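Local atomic coordinates of ATP-dependent DNA helicase (Mycobacterium smegmatis, PDB entry 5V9X), a protein that probably couples ATP hydrolysis to 3'-to-5' movement along single-stranded DNA, thereby unwinding RNA:DNA hybrids. Residues A177-L182 with D213-T218; A714-R719 with F755-D760; G438-V443 with Q653-A658. All blocks are in the same frame, centred on the assembly; numbering follows the deposited sequence.

Contact 1: residues A177-L182 with D213-T218; sequences AARETL and DQLLDT. With nucleotides of chain B.
Arg179 and Leu215 bring the two loops together through carbon alone: CD1 of Leu215 lies 3.7 Å from CB of Arg179 and 3.9 Å from CD of Arg179, so that this methyl group packs across the CB-CG-CD stem of the arginine. The two side chains cross at about a right angle. Arg179 has its CG between the backbone N and the carbonyl carbon (chi1 66°), and the chain then runs fully extended to NE, carrying the guanidinium past the leucine toward Glu475, with which it forms a long, weak ion pair. Leu216 reaches the other segment only with CD2, which lies near the carbonyl oxygen of Leu182; the buried Leu182 side chain rests on Leu170 of helix 167-174, and Leu215 touches Leu174 of the same helix.

Residues 177-181 form a short 3-10 helix. Here Ala178 O accepts two bonds from one residue, Thr181 N at 3.1 Å and Thr181 OG1 at 2.7 Å, the hydroxyl approaching nearly head-on (C=O...OG1 angle 168°). At its start, Ala177 N donates to OP1 of nucleotide DA13 of chain B at 2.8 Å. A backbone amide gripping a phosphate is consistent with tracking along the strand by its backbone, as in other superfamily 2 helicases, and the site belongs to the DEAD/DEAH-box, RecA-like domain.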
loop_
_atom_site.group_PDB
_atom_site.type_symbol
_atom_site.label_atom_id
_atom_site.label_comp_id
_atom_site.label_asym_id
_atom_site.label_seq_id
_atom_site.Cartn_x
_atom_site.Cartn_y
_atom_site.Cartn_z
ATOM N N ALA A 177 2.657 18.132 24.159
ATOM C CA ALA A 177 1.786 19.207 24.613
ATOM C C ALA A 177 0.907 19.764 23.500
ATOM O O ALA A 177 -0.006 20.544 23.790
ATOM C CB ALA A 177 2.621 20.331 25.226
ATOM N N ALA A 178 1.153 19.380 22.245
ATOM C CA ALA A 178 0.334 19.856 21.138
ATOM C C ALA A 178 -1.087 19.312 21.189
ATOM O O ALA A 178 -1.982 19.895 20.567
ATOM C CB ALA A 178 0.983 19.480 19.805
ATOM N N ARG A 179 -1.315 18.214 21.914
ATOM C CA ARG A 179 -2.646 17.623 21.987
ATOM C C ARG A 179 -3.664 18.554 22.634
ATOM O O ARG A 179 -4.870 18.367 22.433
ATOM C CB ARG A 179 -2.595 16.312 22.765
ATOM C CG ARG A 179 -2.246 16.497 24.228
ATOM C CD ARG A 179 -2.287 15.187 24.975
ATOM N NE ARG A 179 -1.805 15.334 26.344
ATOM C CZ ARG A 179 -1.691 14.328 27.203
ATOM N NH1 ARG A 179 -2.028 13.099 26.834
ATOM N NH2 ARG A 179 -1.240 14.549 28.430
ATOM N N GLU A 180 -3.211 19.542 23.409
ATOM C CA GLU A 180 -4.137 20.472 24.043
ATOM C C GLU A 180 -4.898 21.308 23.022
ATOM O O GLU A 180 -5.963 21.845 23.346
ATOM C CB GLU A 180 -3.387 21.385 25.013
ATOM C CG GLU A 180 -4.175 21.735 26.267
ATOM C CD GLU A 180 -4.131 20.633 27.310
ATOM O OE1 GLU A 180 -3.053 20.027 27.486
ATOM O OE2 GLU A 180 -5.171 20.370 27.953
ATOM N N THR A 181 -4.381 21.433 21.799
ATOM C CA THR A 181 -5.105 22.124 20.742
ATOM C C THR A 181 -6.168 21.252 20.089
ATOM O O THR A 181 -6.996 21.772 19.336
ATOM C CB THR A 181 -4.134 22.625 19.668
ATOM O OG1 THR A 181 -3.504 21.507 19.028
ATOM C CG2 THR A 181 -3.069 23.523 20.286
ATOM N N LEU A 182 -6.170 19.949 20.362
ATOM C CA LEU A 182 -7.116 19.027 19.753
ATOM C C LEU A 182 -8.309 18.721 20.648
ATOM O O LEU A 182 -9.133 17.875 20.288
ATOM C CB LEU A 182 -6.409 17.726 19.371
ATOM C CG LEU A 182 -5.203 17.865 18.443
ATOM C CD1 LEU A 182 -4.529 16.519 18.217
ATOM C CD2 LEU A 182 -5.619 18.487 17.119
ATOM N N ASP A 213 -10.462 10.720 20.882
ATOM C CA ASP A 213 -11.806 10.725 21.452
ATOM C C ASP A 213 -11.788 10.815 22.974
ATOM O O ASP A 213 -12.749 11.306 23.577
ATOM C CB ASP A 213 -12.567 9.473 21.008
ATOM C CG ASP A 213 -13.030 9.550 19.565
ATOM O OD1 ASP A 213 -12.856 10.618 18.941
ATOM O OD2 ASP A 213 -13.569 8.543 19.054
ATOM N N GLN A 214 -10.712 10.352 23.611
ATOM C CA GLN A 214 -10.591 10.482 25.057
ATOM C C GLN A 214 -10.167 11.877 25.499
ATOM O O GLN A 214 -10.227 12.172 26.697
ATOM C CB GLN A 214 -9.608 9.444 25.604
ATOM C CG GLN A 214 -10.120 8.015 25.515
ATOM C CD GLN A 214 -11.544 7.870 26.029
ATOM O OE1 GLN A 214 -12.401 7.292 25.358
ATOM N NE2 GLN A 214 -11.802 8.389 27.226
ATOM N N LEU A 215 -9.742 12.735 24.572
ATOM C CA LEU A 215 -9.419 14.123 24.879
ATOM C C LEU A 215 -10.601 15.061 24.679
ATOM O O LEU A 215 -10.475 16.260 24.954
ATOM C CB LEU A 215 -8.248 14.604 24.016
ATOM C CG LEU A 215 -6.878 13.968 24.248
ATOM C CD1 LEU A 215 -5.833 14.627 23.359
ATOM C CD2 LEU A 215 -6.483 14.065 25.713
ATOM N N LEU A 216 -11.735 14.552 24.211
ATOM C CA LEU A 216 -12.893 15.365 23.886
ATOM C C LEU A 216 -14.023 15.087 24.866
ATOM O O LEU A 216 -14.110 14.002 25.448
ATOM C CB LEU A 216 -13.372 15.080 22.459
ATOM C CG LEU A 216 -12.283 14.864 21.407
ATOM C CD1 LEU A 216 -12.874 14.411 20.080
ATOM C CD2 LEU A 216 -11.488 16.133 21.226
ATOM N N ASP A 217 -14.893 16.084 25.051
ATOM C CA ASP A 217 -16.140 15.836 25.767
ATOM C C ASP A 217 -16.988 14.809 25.034
ATOM O O ASP A 217 -17.701 14.020 25.665
ATOM C CB ASP A 217 -16.930 17.134 25.939
ATOM C CG ASP A 217 -16.151 18.202 26.679
ATOM O OD1 ASP A 217 -15.174 17.856 27.377
ATOM O OD2 ASP A 217 -16.525 19.391 26.568
ATOM N N THR A 218 -16.912 14.799 23.703
ATOM C CA THR A 218 -17.708 13.933 22.860
ATOM C C THR A 218 -16.805 13.422 21.742
ATOM O O THR A 218 -16.080 14.223 21.123
ATOM C CB THR A 218 -18.912 14.682 22.279
ATOM O OG1 THR A 218 -19.860 14.945 23.321
ATOM C CG2 THR A 218 -19.580 13.869 21.181
ATOM P P DA B 13 6.678 18.423 24.197
ATOM O OP1 DA B 13 5.421 17.872 24.748
ATOM O OP2 DA B 13 6.649 19.676 23.414
ATOM O "O5'" DA B 13 7.717 18.621 25.390
ATOM C "C5'" DA B 13 8.491 17.518 25.836
ATOM C "C4'" DA B 13 9.728 17.991 26.573
ATOM O "O4'" DA B 13 10.753 18.368 25.617
ATOM C "C3'" DA B 13 9.517 19.209 27.467
ATOM O "O3'" DA B 13 10.312 19.089 28.633
ATOM C "C2'" DA B 13 9.986 20.361 26.583
ATOM C "C1'" DA B 13 11.131 19.713 25.826
ATOM N N9 DA B 13 11.380 20.324 24.527
ATOM C C8 DA B 13 10.526 21.115 23.811
ATOM N N7 DA B 13 11.018 21.523 22.665
ATOM C C5 DA B 13 12.282 20.960 22.629
ATOM C C6 DA B 13 13.317 21.010 21.675
ATOM N N6 DA B 13 13.227 21.690 20.526
ATOM N N1 DA B 13 14.453 20.335 21.948
ATOM C C2 DA B 13 14.539 19.656 23.099
ATOM N N3 DA B 13 13.636 19.534 24.069
ATOM C C4 DA B 13 12.520 20.217 23.769
#

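Contact 2: residues A714-R719 with F755-D760; sequences ALAVGR and FVFDAD
Helix 707-725 presents residues 714-719 to an irregular run of chain, 755-758, that leads into helix 759-769. The helical segment is regular, with Gly718 N bonded to Ala714 O and Arg719 N to Leu715 O, whereas the facing chain is largely extended from Val756 to Asp758. The backbones come closest at Val717 and Phe755, whose CA atoms are 6.1 Å apart, and the contact is made by two neighbouring helix residues and two aromatic residues with one residue between them.

Ala716 meets Phe757 in a CH-pi contact. Its CB sits over one face of the ring, 3.9 Å from the centroid and 23° off the normal, displaced toward the rim at CZ, with a CB to CZ distance of 3.6 Å. The carbonyl oxygen of Ala716 also lies beside this corner of the ring, 3.5 Å from Phe757 CZ. The ring of Phe757 is brought to the helix by a CG anti to its own carbonyl carbon (chi1 -74°), and Phe755 O lies at its edge, in the ring plane. Val717 works through one branch: CG2, anti to the carbonyl carbon, touches CD1 of Phe755 at 3.9 Å and, more distantly, CE1 of Phe757 at 4.3 Å, bridging the two rings.

Phe755 reaches on to Val699 and Leu701 of strand 697-702 and to Ile738 and Val740 of strand 737-742, while Phe757 packs on Ile762 and Ile765 and makes a cation-pi contact with Arg720. All four touching residues are buried, which implies that hydrophobic burial holds the segments together, while Arg720 adds a polar link from the same helix by bonding to Val756 O; the case illustrates how a small alanine lets a helix take a ring face at close range.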
loop_
_atom_site.group_PDB
_atom_site.type_symbol
_atom_site.label_atom_id
_atom_site.label_comp_id
_atom_site.label_asym_id
_atom_site.label_seq_id
_atom_site.Cartn_x
_atom_site.Cartn_y
_atom_site.Cartn_z
ATOM N N ALA A 714 6.035 -23.117 -0.441
ATOM C CA ALA A 714 7.462 -23.415 -0.477
ATOM C C ALA A 714 7.955 -23.955 0.859
ATOM O O ALA A 714 8.848 -24.809 0.888
ATOM C CB ALA A 714 8.250 -22.167 -0.876
ATOM N N LEU A 715 7.394 -23.468 1.971
ATOM C CA LEU A 715 7.728 -24.029 3.277
ATOM C C LEU A 715 7.404 -25.514 3.335
ATOM O O LEU A 715 8.203 -26.313 3.835
ATOM C CB LEU A 715 6.973 -23.286 4.380
ATOM C CG LEU A 715 7.290 -21.811 4.621
ATOM C CD1 LEU A 715 6.322 -21.231 5.637
ATOM C CD2 LEU A 715 8.722 -21.651 5.093
ATOM N N ALA A 716 6.230 -25.900 2.831
ATOM C CA ALA A 716 5.829 -27.302 2.864
ATOM C C ALA A 716 6.720 -28.148 1.964
ATOM O O ALA A 716 7.162 -29.233 2.357
ATOM C CB ALA A 716 4.363 -27.433 2.453
ATOM N N VAL A 717 6.990 -27.665 0.748
ATOM C CA VAL A 717 7.885 -28.376 -0.160
ATOM C C VAL A 717 9.273 -28.506 0.453
ATOM O O VAL A 717 9.921 -29.556 0.347
ATOM C CB VAL A 717 7.935 -27.659 -1.524
ATOM C CG1 VAL A 717 8.974 -28.299 -2.429
ATOM C CG2 VAL A 717 6.564 -27.677 -2.185
ATOM N N GLY A 718 9.750 -27.444 1.107
ATOM C CA GLY A 718 11.062 -27.500 1.733
ATOM C C GLY A 718 11.149 -28.575 2.797
ATOM O O GLY A 718 12.110 -29.346 2.841
ATOM N N ARG A 719 10.139 -28.640 3.670
ATOM C CA ARG A 719 10.104 -29.671 4.704
ATOM C C ARG A 719 10.207 -31.061 4.095
ATOM O O ARG A 719 11.007 -31.892 4.539
ATOM C CB ARG A 719 8.822 -29.545 5.528
ATOM C CG ARG A 719 8.710 -30.553 6.661
ATOM C CD ARG A 719 7.308 -30.584 7.240
ATOM N NE ARG A 719 7.270 -31.248 8.539
ATOM C CZ ARG A 719 7.163 -30.608 9.700
ATOM N NH1 ARG A 719 7.075 -29.285 9.725
ATOM N NH2 ARG A 719 7.138 -31.292 10.837
ATOM N N PHE A 755 4.603 -30.991 -4.944
ATOM C CA PHE A 755 3.863 -29.790 -4.582
ATOM C C PHE A 755 2.489 -30.080 -3.992
ATOM O O PHE A 755 1.932 -29.212 -3.310
ATOM C CB PHE A 755 3.704 -28.884 -5.807
ATOM C CG PHE A 755 5.005 -28.527 -6.470
ATOM C CD1 PHE A 755 5.802 -27.510 -5.965
ATOM C CD2 PHE A 755 5.433 -29.208 -7.599
ATOM C CE1 PHE A 755 7.003 -27.182 -6.574
ATOM C CE2 PHE A 755 6.632 -28.884 -8.212
ATOM C CZ PHE A 755 7.418 -27.870 -7.699
ATOM N N VAL A 756 1.940 -31.269 -4.224
ATOM C CA VAL A 756 0.566 -31.573 -3.837
ATOM C C VAL A 756 0.530 -32.027 -2.385
ATOM O O VAL A 756 1.273 -32.930 -1.983
ATOM C CB VAL A 756 -0.030 -32.643 -4.763
ATOM C CG1 VAL A 756 -1.461 -32.963 -4.357
ATOM C CG2 VAL A 756 0.035 -32.178 -6.205
ATOM N N PHE A 757 -0.344 -31.404 -1.596
ATOM C CA PHE A 757 -0.551 -31.754 -0.199
ATOM C C PHE A 757 -2.042 -31.909 0.071
ATOM O O PHE A 757 -2.885 -31.396 -0.669
ATOM C CB PHE A 757 0.034 -30.694 0.744
ATOM C CG PHE A 757 1.534 -30.709 0.828
ATOM C CD1 PHE A 757 2.308 -30.184 -0.196
ATOM C CD2 PHE A 757 2.172 -31.233 1.940
ATOM C CE1 PHE A 757 3.689 -30.195 -0.116
ATOM C CE2 PHE A 757 3.552 -31.246 2.026
ATOM C CZ PHE A 757 4.310 -30.727 0.998
ATOM N N ASP A 758 -2.359 -32.624 1.149
ATOM C CA ASP A 758 -3.744 -32.739 1.584
ATOM C C ASP A 758 -4.208 -31.433 2.220
ATOM O O ASP A 758 -3.421 -30.699 2.824
ATOM C CB ASP A 758 -3.904 -33.895 2.570
ATOM C CG ASP A 758 -3.962 -35.248 1.882
ATOM O OD1 ASP A 758 -4.647 -35.362 0.843
ATOM O OD2 ASP A 758 -3.322 -36.199 2.379
ATOM N N ALA A 759 -5.505 -31.146 2.072
ATOM C CA ALA A 759 -6.044 -29.880 2.560
ATOM C C ALA A 759 -5.867 -29.740 4.066
ATOM O O ALA A 759 -5.532 -28.658 4.561
ATOM C CB ALA A 759 -7.519 -29.755 2.177
ATOM N N ASP A 760 -6.081 -30.825 4.814
ATOM C CA ASP A 760 -5.899 -30.798 6.261
ATOM C C ASP A 760 -4.440 -30.922 6.677
ATOM O O ASP A 760 -4.137 -30.787 7.867
ATOM C CB ASP A 760 -6.718 -31.913 6.915
ATOM C CG ASP A 760 -6.431 -33.276 6.317
ATOM O OD1 ASP A 760 -6.161 -33.345 5.099
ATOM O OD2 ASP A 760 -6.474 -34.278 7.063
#

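Contact 3: residues G438-V443 with Q653-A658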
loop_
_atom_site.group_PDB
_atom_site.type_symbol
_atom_site.label_atom_id
_atom_site.label_comp_id
_atom_site.label_asym_id
_atom_site.label_seq_id
_atom_site.Cartn_x
_atom_site.Cartn_y
_atom_site.Cartn_z
ATOM N N GLY A 438 0.357 -9.040 -16.900
ATOM C CA GLY A 438 0.023 -8.326 -15.677
ATOM C C GLY A 438 -0.692 -7.014 -15.941
ATOM O O GLY A 438 -1.675 -6.687 -15.273
ATOM N N CYS A 439 -0.209 -6.246 -16.920
ATOM C CA CYS A 439 -0.864 -4.988 -17.266
ATOM C C CYS A 439 -2.238 -5.230 -17.879
ATOM O O CYS A 439 -3.177 -4.463 -17.630
ATOM C CB CYS A 439 0.010 -4.183 -18.226
ATOM S SG CYS A 439 1.631 -3.729 -17.571
ATOM N N ALA A 440 -2.376 -6.285 -18.684
ATOM C CA ALA A 440 -3.654 -6.563 -19.333
ATOM C C ALA A 440 -4.729 -6.915 -18.312
ATOM O O ALA A 440 -5.822 -6.335 -18.323
ATOM C CB ALA A 440 -3.489 -7.687 -20.356
ATOM N N VAL A 441 -4.438 -7.868 -17.421
ATOM C CA VAL A 441 -5.391 -8.216 -16.370
ATOM C C VAL A 441 -5.729 -6.990 -15.532
ATOM O O VAL A 441 -6.884 -6.784 -15.143
ATOM C CB VAL A 441 -4.842 -9.363 -15.501
ATOM C CG1 VAL A 441 -5.770 -9.639 -14.329
ATOM C CG2 VAL A 441 -4.654 -10.620 -16.335
ATOM N N THR A 442 -4.731 -6.150 -15.255
ATOM C CA THR A 442 -4.975 -4.944 -14.472
ATOM C C THR A 442 -5.955 -4.018 -15.183
ATOM O O THR A 442 -6.922 -3.540 -14.579
ATOM C CB THR A 442 -3.657 -4.226 -14.190
ATOM O OG1 THR A 442 -2.796 -5.091 -13.440
ATOM C CG2 THR A 442 -3.907 -2.958 -13.394
ATOM N N VAL A 443 -5.722 -3.757 -16.473
ATOM C CA VAL A 443 -6.661 -2.956 -17.256
ATOM C C VAL A 443 -8.038 -3.606 -17.258
ATOM O O VAL A 443 -9.065 -2.925 -17.142
ATOM C CB VAL A 443 -6.127 -2.756 -18.687
ATOM C CG1 VAL A 443 -7.218 -2.216 -19.603
ATOM C CG2 VAL A 443 -4.931 -1.820 -18.679
ATOM N N GLN A 653 -8.553 -5.476 -28.011
ATOM C CA GLN A 653 -8.852 -4.090 -28.357
ATOM C C GLN A 653 -9.763 -3.413 -27.339
ATOM O O GLN A 653 -9.672 -2.194 -27.154
ATOM C CB GLN A 653 -9.468 -4.013 -29.754
ATOM C CG GLN A 653 -8.460 -4.240 -30.870
ATOM C CD GLN A 653 -7.233 -3.349 -30.745
ATOM O OE1 GLN A 653 -7.331 -2.179 -30.368
ATOM N NE2 GLN A 653 -6.066 -3.903 -31.057
ATOM N N LYS A 654 -10.639 -4.164 -26.673
ATOM C CA LYS A 654 -11.422 -3.579 -25.591
ATOM C C LYS A 654 -10.606 -3.389 -24.318
ATOM O O LYS A 654 -11.154 -2.931 -23.309
ATOM C CB LYS A 654 -12.666 -4.427 -25.310
ATOM C CG LYS A 654 -12.418 -5.920 -25.237
ATOM C CD LYS A 654 -13.732 -6.686 -25.209
ATOM C CE LYS A 654 -14.564 -6.400 -26.452
ATOM N NZ LYS A 654 -15.813 -7.209 -26.481
ATOM N N MET A 655 -9.319 -3.732 -24.344
ATOM C CA MET A 655 -8.377 -3.355 -23.302
ATOM C C MET A 655 -7.506 -2.174 -23.697
ATOM O O MET A 655 -6.754 -1.671 -22.854
ATOM C CB MET A 655 -7.477 -4.539 -22.941
ATOM C CG MET A 655 -8.194 -5.650 -22.218
ATOM S SD MET A 655 -7.158 -7.096 -21.977
ATOM C CE MET A 655 -8.343 -8.184 -21.199
ATOM N N GLY A 656 -7.583 -1.726 -24.947
ATOM C CA GLY A 656 -6.750 -0.634 -25.404
ATOM C C GLY A 656 -5.369 -1.036 -25.859
ATOM O O GLY A 656 -4.472 -0.187 -25.889
ATOM N N PHE A 657 -5.164 -2.308 -26.203
ATOM C CA PHE A 657 -3.879 -2.764 -26.722
ATOM C C PHE A 657 -3.456 -1.918 -27.916
ATOM O O PHE A 657 -4.253 -1.659 -28.822
ATOM C CB PHE A 657 -3.968 -4.238 -27.128
ATOM C CG PHE A 657 -3.777 -5.203 -25.986
ATOM C CD1 PHE A 657 -4.324 -4.949 -24.738
ATOM C CD2 PHE A 657 -3.065 -6.378 -26.172
ATOM C CE1 PHE A 657 -4.149 -5.840 -23.696
ATOM C CE2 PHE A 657 -2.890 -7.273 -25.135
ATOM C CZ PHE A 657 -3.433 -7.003 -23.896
ATOM N N ALA A 658 -2.198 -1.484 -27.912
ATOM C CA ALA A 658 -1.695 -0.616 -28.966
ATOM C C ALA A 658 -0.226 -0.916 -29.221
ATOM O O ALA A 658 0.468 -1.493 -28.380
ATOM C CB ALA A 658 -1.886 0.865 -28.614
#
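The ring of Phe657 meets the helix at its edge: CB of Ala440 lies in the ring plane, 3.6 Å from CZ and 3.9 Å from CE1 of Phe657. The methyl group therefore touches the rim of the aromatic group and does not lie over a face. Phe657 has its CG anti to the carbonyl carbon (chi1 -83°), which turns the ring toward helix 433-448. The Phe657 side chain also touches Val260 of strand 256-262 and Thr662 and Leu665 of helix 661-676.

Met655 arrives at the helix beside the phenylalanine. Its side chain is extended beyond CG and lays SD against Ala440, 4.1 Å from CB of Ala440 and 4.0 Å from O of Ala440, so that one small alanine receives both the sulfur and the ring edge. One turn along, Val443 offers CG1, the branch anti to its backbone N, which packs on CB of Met655 at 4.1 Å and faces the Met655 carbonyl oxygen. Phe636 of helix 627-640 touches both Ala440 and Met655, extending the apolar cluster.

Within the helix, Thr442 N and Thr442 OG1 both donate to Gly438 O, reaching it from opposite faces of its plane, as happens when a helical threonine folds its hydroxyl back onto the preceding turn. Across the contact, Gly656 closes helix 645-653 in a Schellman motif with positive phi, and the chain then continues into the strand that follows. That strand lies parallel to 256-262 at the edge of a parallel sheet. Helix 433-448 on this sheet is the alpha/beta layering of the second RecA-like domain of superfamily 2 helicases, to which the late strand is added at the edge.

How the contacts relate
Read from the N terminus, contact 1 comes first, closing a loop of 30 intervening residues within the DEAD/DEAH-box range and joining the loops that follow two helices flanking the first parallel sheet. Contact 3 follows with a far wider loop of 209 residues, bringing a late strand back to the helix after strand 424-429 in the second parallel sheet. Contact 2 closes last, 35 residues being enclosed within the DEAD/H-associated range, where helix 707-725 meets the segment that leads into helix 759-769. The three are in series, neither nested nor crossing. With centres 35 to 52 Å apart, they do not touch, and each joins parts of a different region.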